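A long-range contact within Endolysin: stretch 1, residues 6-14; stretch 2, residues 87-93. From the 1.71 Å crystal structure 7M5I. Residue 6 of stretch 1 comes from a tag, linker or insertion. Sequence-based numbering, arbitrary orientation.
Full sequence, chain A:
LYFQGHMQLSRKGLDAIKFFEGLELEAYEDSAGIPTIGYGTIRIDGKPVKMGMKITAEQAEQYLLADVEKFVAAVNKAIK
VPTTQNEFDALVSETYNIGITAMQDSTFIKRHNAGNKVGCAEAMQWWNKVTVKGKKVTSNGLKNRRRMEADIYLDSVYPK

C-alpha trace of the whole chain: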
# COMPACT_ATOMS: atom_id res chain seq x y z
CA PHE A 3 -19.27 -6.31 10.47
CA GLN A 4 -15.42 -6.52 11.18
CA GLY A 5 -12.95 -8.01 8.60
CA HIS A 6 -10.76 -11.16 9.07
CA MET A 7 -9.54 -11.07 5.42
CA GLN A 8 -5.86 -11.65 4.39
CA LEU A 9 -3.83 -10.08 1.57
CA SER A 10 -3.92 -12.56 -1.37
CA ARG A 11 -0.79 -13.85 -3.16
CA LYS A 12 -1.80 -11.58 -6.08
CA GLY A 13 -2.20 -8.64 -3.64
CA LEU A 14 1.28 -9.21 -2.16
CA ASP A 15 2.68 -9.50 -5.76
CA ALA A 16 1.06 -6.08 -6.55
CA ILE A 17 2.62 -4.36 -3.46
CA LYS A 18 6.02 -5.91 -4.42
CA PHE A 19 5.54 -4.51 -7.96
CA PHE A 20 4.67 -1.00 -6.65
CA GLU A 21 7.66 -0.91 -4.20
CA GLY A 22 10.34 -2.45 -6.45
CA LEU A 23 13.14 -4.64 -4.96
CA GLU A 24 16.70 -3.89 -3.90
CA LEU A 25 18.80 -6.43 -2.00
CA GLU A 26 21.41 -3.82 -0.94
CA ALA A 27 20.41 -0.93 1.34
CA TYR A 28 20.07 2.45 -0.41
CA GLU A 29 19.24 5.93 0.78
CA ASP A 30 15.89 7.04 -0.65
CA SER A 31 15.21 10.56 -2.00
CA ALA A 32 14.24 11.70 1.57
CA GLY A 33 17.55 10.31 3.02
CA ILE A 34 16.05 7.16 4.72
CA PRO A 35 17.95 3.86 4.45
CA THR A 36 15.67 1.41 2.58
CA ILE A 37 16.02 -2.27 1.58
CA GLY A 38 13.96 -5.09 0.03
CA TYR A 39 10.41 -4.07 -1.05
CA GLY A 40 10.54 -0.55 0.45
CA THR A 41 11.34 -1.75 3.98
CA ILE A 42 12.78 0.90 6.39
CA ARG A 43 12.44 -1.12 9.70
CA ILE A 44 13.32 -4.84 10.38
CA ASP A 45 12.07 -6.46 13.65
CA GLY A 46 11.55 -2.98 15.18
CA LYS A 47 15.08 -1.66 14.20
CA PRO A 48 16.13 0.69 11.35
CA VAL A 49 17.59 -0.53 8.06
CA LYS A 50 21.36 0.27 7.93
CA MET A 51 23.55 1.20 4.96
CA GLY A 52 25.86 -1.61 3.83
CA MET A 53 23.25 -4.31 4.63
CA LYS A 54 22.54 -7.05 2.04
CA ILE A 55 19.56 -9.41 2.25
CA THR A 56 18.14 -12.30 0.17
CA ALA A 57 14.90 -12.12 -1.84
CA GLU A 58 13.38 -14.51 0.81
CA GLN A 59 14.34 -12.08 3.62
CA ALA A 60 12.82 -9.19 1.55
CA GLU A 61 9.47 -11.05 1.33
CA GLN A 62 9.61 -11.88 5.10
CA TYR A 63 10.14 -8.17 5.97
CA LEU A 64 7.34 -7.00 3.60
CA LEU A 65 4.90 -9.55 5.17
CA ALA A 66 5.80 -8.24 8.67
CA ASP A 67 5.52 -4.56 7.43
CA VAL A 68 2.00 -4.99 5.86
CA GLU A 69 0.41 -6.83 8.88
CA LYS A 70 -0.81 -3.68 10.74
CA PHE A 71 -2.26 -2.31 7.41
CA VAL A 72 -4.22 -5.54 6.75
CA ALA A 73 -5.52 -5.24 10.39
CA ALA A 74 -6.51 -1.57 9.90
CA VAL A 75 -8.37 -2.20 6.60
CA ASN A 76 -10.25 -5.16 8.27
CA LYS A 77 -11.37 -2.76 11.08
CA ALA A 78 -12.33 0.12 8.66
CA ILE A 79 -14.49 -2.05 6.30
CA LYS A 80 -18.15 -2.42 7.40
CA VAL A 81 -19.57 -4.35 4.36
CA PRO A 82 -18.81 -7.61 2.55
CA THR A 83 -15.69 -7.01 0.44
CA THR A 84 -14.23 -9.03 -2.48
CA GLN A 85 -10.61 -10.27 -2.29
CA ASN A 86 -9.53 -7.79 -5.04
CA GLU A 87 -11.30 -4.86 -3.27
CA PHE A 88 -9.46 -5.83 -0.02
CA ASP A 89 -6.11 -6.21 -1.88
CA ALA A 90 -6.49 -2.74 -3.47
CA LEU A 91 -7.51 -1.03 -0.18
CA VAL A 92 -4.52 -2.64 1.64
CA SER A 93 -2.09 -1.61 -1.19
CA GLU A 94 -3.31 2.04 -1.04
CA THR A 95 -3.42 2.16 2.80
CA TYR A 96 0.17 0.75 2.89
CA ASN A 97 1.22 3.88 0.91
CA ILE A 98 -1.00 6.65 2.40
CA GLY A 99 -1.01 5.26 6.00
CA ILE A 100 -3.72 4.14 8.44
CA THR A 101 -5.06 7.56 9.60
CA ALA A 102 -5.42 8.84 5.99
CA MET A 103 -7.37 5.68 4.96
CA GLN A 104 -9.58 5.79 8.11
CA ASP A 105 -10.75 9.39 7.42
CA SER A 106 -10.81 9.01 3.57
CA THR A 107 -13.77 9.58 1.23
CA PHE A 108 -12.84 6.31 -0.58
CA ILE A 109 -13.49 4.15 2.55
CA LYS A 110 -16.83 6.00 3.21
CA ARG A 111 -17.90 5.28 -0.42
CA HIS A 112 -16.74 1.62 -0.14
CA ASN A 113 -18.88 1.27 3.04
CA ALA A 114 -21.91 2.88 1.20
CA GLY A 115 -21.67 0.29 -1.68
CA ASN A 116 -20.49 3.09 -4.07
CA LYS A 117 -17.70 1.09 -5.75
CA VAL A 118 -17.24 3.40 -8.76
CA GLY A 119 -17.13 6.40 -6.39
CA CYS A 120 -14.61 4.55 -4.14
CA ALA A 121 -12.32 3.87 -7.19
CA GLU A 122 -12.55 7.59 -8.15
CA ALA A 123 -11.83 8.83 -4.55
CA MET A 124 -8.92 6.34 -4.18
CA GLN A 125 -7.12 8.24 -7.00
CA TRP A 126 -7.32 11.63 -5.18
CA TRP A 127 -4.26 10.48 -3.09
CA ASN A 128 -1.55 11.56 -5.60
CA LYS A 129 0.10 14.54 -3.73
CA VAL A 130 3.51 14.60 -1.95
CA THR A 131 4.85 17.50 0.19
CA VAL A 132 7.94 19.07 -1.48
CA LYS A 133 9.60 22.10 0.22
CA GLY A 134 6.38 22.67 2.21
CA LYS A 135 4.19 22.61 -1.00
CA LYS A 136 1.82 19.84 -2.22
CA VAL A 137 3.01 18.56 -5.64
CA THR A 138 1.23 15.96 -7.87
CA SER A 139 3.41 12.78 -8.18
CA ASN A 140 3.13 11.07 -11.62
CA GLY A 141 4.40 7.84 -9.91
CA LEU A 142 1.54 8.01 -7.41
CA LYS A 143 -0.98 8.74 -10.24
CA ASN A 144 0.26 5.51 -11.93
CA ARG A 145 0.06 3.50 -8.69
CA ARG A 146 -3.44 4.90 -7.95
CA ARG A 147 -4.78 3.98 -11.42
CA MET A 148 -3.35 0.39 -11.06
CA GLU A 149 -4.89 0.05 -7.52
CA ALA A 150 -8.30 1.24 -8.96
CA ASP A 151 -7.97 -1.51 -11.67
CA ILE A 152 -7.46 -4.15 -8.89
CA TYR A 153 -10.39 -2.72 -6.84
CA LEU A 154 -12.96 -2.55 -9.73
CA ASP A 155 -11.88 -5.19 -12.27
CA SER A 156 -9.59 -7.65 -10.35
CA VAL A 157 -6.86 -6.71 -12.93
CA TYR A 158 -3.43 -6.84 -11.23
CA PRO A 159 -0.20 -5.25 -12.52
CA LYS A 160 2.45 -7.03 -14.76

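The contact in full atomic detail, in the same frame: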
# COMPACT_ATOMS: atom_id res chain seq x y z
N HIS A 6 -11.87 -10.22 8.77
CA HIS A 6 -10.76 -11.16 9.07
C HIS A 6 -10.12 -11.61 7.75
O HIS A 6 -9.54 -12.67 7.69
CB HIS A 6 -11.27 -12.33 9.90
CG HIS A 6 -11.88 -11.90 11.20
ND1 HIS A 6 -11.11 -11.55 12.30
CD2 HIS A 6 -13.17 -11.77 11.58
CE1 HIS A 6 -11.91 -11.23 13.30
NE2 HIS A 6 -13.18 -11.34 12.88
N MET A 7 -10.13 -10.75 6.74
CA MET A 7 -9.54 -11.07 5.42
C MET A 7 -7.99 -11.01 5.50
O MET A 7 -7.45 -10.30 6.41
CB MET A 7 -10.05 -10.04 4.40
CG MET A 7 -11.53 -10.07 4.23
SD MET A 7 -12.07 -9.06 2.92
CE MET A 7 -11.62 -10.04 1.47
N GLN A 8 -7.32 -11.65 4.53
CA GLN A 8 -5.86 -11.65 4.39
C GLN A 8 -5.54 -11.06 3.02
O GLN A 8 -6.29 -11.18 2.11
CB GLN A 8 -5.27 -13.05 4.54
CG GLN A 8 -5.82 -13.81 5.75
CD GLN A 8 -4.92 -14.90 6.27
OE1 GLN A 8 -5.31 -16.06 6.39
NE2 GLN A 8 -3.69 -14.53 6.60
N LEU A 9 -4.37 -10.48 2.89
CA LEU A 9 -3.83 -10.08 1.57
C LEU A 9 -3.61 -11.34 0.73
O LEU A 9 -3.04 -12.35 1.23
CB LEU A 9 -2.53 -9.34 1.83
CG LEU A 9 -1.91 -8.64 0.65
CD1 LEU A 9 -2.80 -7.55 0.09
CD2 LEU A 9 -0.60 -8.00 1.15
N SER A 10 -4.08 -11.36 -0.51
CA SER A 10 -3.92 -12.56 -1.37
C SER A 10 -2.48 -12.62 -1.86
O SER A 10 -1.81 -11.59 -1.78
CB SER A 10 -4.89 -12.56 -2.53
OG SER A 10 -4.48 -11.64 -3.50
N ARG A 11 -2.09 -13.73 -2.46
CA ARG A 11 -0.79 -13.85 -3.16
C ARG A 11 -0.71 -12.76 -4.23
O ARG A 11 0.34 -12.12 -4.34
CB ARG A 11 -0.66 -15.21 -3.80
CG ARG A 11 0.74 -15.51 -4.32
CD ARG A 11 0.84 -15.36 -5.82
NE ARG A 11 -0.15 -16.17 -6.56
CZ ARG A 11 -0.46 -16.00 -7.86
NH1 ARG A 11 0.15 -15.05 -8.57
NH2 ARG A 11 -1.42 -16.71 -8.42
N LYS A 12 -1.77 -12.61 -5.01
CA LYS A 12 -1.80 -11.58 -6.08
C LYS A 12 -1.69 -10.17 -5.47
O LYS A 12 -1.01 -9.27 -6.06
CB LYS A 12 -3.07 -11.74 -6.91
CG LYS A 12 -3.09 -12.92 -7.86
CD LYS A 12 -4.40 -12.98 -8.63
CE LYS A 12 -4.34 -14.05 -9.70
NZ LYS A 12 -5.66 -14.59 -10.11
N GLY A 13 -2.29 -9.94 -4.31
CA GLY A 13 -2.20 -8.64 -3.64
C GLY A 13 -0.79 -8.37 -3.15
O GLY A 13 -0.32 -7.24 -3.31
N LEU A 14 -0.12 -9.39 -2.63
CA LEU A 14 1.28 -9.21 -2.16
C LEU A 14 2.16 -8.95 -3.40
O LEU A 14 3.00 -8.05 -3.30
CB LEU A 14 1.76 -10.43 -1.38
CG LEU A 14 3.15 -10.28 -0.74
CD1 LEU A 14 3.13 -9.32 0.40
CD2 LEU A 14 3.64 -11.63 -0.31
N GLU A 87 -11.02 -6.14 -3.96
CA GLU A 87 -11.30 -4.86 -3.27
C GLU A 87 -10.41 -4.75 -2.03
O GLU A 87 -9.75 -3.67 -1.84
CB GLU A 87 -12.76 -4.75 -2.86
CG GLU A 87 -13.70 -4.51 -4.02
CD GLU A 87 -15.17 -4.78 -3.69
OE1 GLU A 87 -15.45 -5.21 -2.52
OE2 GLU A 87 -16.01 -4.51 -4.55
N PHE A 88 -10.32 -5.81 -1.24
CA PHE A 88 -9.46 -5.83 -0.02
C PHE A 88 -8.00 -5.62 -0.44
O PHE A 88 -7.31 -4.73 0.18
CB PHE A 88 -9.61 -7.14 0.74
CG PHE A 88 -8.89 -7.10 2.06
CD1 PHE A 88 -9.41 -6.37 3.13
CD2 PHE A 88 -7.71 -7.78 2.25
CE1 PHE A 88 -8.78 -6.37 4.37
CE2 PHE A 88 -7.08 -7.79 3.49
CZ PHE A 88 -7.62 -7.06 4.54
N ASP A 89 -7.51 -6.35 -1.43
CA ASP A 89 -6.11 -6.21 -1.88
C ASP A 89 -5.80 -4.75 -2.24
O ASP A 89 -4.71 -4.21 -1.83
CB ASP A 89 -5.76 -7.13 -3.03
CG ASP A 89 -5.73 -8.61 -2.71
OD1 ASP A 89 -5.60 -8.99 -1.51
OD2 ASP A 89 -5.81 -9.40 -3.71
N ALA A 90 -6.67 -4.13 -3.02
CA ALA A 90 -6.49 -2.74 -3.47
C ALA A 90 -6.48 -1.79 -2.28
O ALA A 90 -5.62 -0.87 -2.21
CB ALA A 90 -7.51 -2.35 -4.48
N LEU A 91 -7.43 -1.93 -1.36
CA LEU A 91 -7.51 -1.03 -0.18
C LEU A 91 -6.27 -1.21 0.69
O LEU A 91 -5.74 -0.20 1.14
CB LEU A 91 -8.78 -1.36 0.62
CG LEU A 91 -10.08 -1.04 -0.12
CD1 LEU A 91 -11.25 -1.64 0.66
CD2 LEU A 91 -10.29 0.45 -0.30
N VAL A 92 -5.76 -2.42 0.82
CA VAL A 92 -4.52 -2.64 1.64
C VAL A 92 -3.33 -2.02 0.92
O VAL A 92 -2.60 -1.25 1.55
CB VAL A 92 -4.27 -4.13 1.93
CG1 VAL A 92 -2.90 -4.38 2.57
CG2 VAL A 92 -5.35 -4.66 2.88
N SER A 93 -3.18 -2.26 -0.39
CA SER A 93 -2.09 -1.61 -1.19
C SER A 93 -2.10 -0.08 -0.99
O SER A 93 -1.04 0.53 -0.69
CB SER A 93 -2.15 -1.99 -2.61
OG SER A 93 -1.07 -1.40 -3.33

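This is a small contact in which a loop leading into a helix lies against one flank of a second helix, pinned by a buried aspartate that binds the N-cap serine and padded by a methionine laid over a phenylalanine ring. The two segments bury 368 Å² in total, and touching residues lie at least 76 positions apart in sequence.

Stretch 2 is helical throughout, as its i to i+4 bonds attest: Val92 N to Phe88 O and Ser93 N to Asp89 O are each 2.9 Å. From this helix Phe88, Asp89 and Val92 direct their CA-to-CB bonds toward stretch 1, whereas Glu87 and Ala90 point away, so a single flank carries the contact. Stretch 1 is extended through Leu9 and turns helical from Arg11. The backbones come nearest at Gly13 and Asp89, whose CA atoms are 4.9 Å apart.

Asp89 supplies the polar centre. Ser10 N donates to Asp89 OD1 at 3.0 Å with an N-H...acceptor angle of 175°, essentially linear, and Ser10 OG donates to Asp89 OD2 at 2.6 Å. One carboxylate thus grips both the backbone and the side chain of a single residue. Ser10 OG also accepts from Gly13 N at 2.9 Å and 153°, the capping bond that satisfies a free amide in the first turn of the helix. The hydroxyl can serve both partners because it gives its proton to the aspartate and receives one from the amide. The first turn is further closed by Leu14 N donating to Ser10 O at 2.9 Å.

Gly13 leaves room for this arrangement. An ideally placed CB on it would point toward stretch 2 and lie 2.6 Å from Asp89 CG, a clash; without one, the backbone can approach the carboxylate closely.

The apolar part begins at Met7. Its CB sits 3.6 Å from the centroid of the Phe88 ring and only 2° off the ring normal, a CH-pi contact directly over the face. Met7 SD lies 4.3 Å from the same centroid but 36° off the normal, an oblique sulfur-aromatic approach, and the side chain continues until Met7 CE reaches Phe88 CB at 3.6 Å. The backbone then passes the ring: Leu9 N lies at its edge, 3.9 Å from Phe88 CE2.

Leu9 extends the packing along the helix. Its CA-to-CB bond points sideways, yet the side-chain end comes nearer, placing Leu9 CD1 4.0 Å from Val92 CG1 and 3.5 Å from Asp89 OD1.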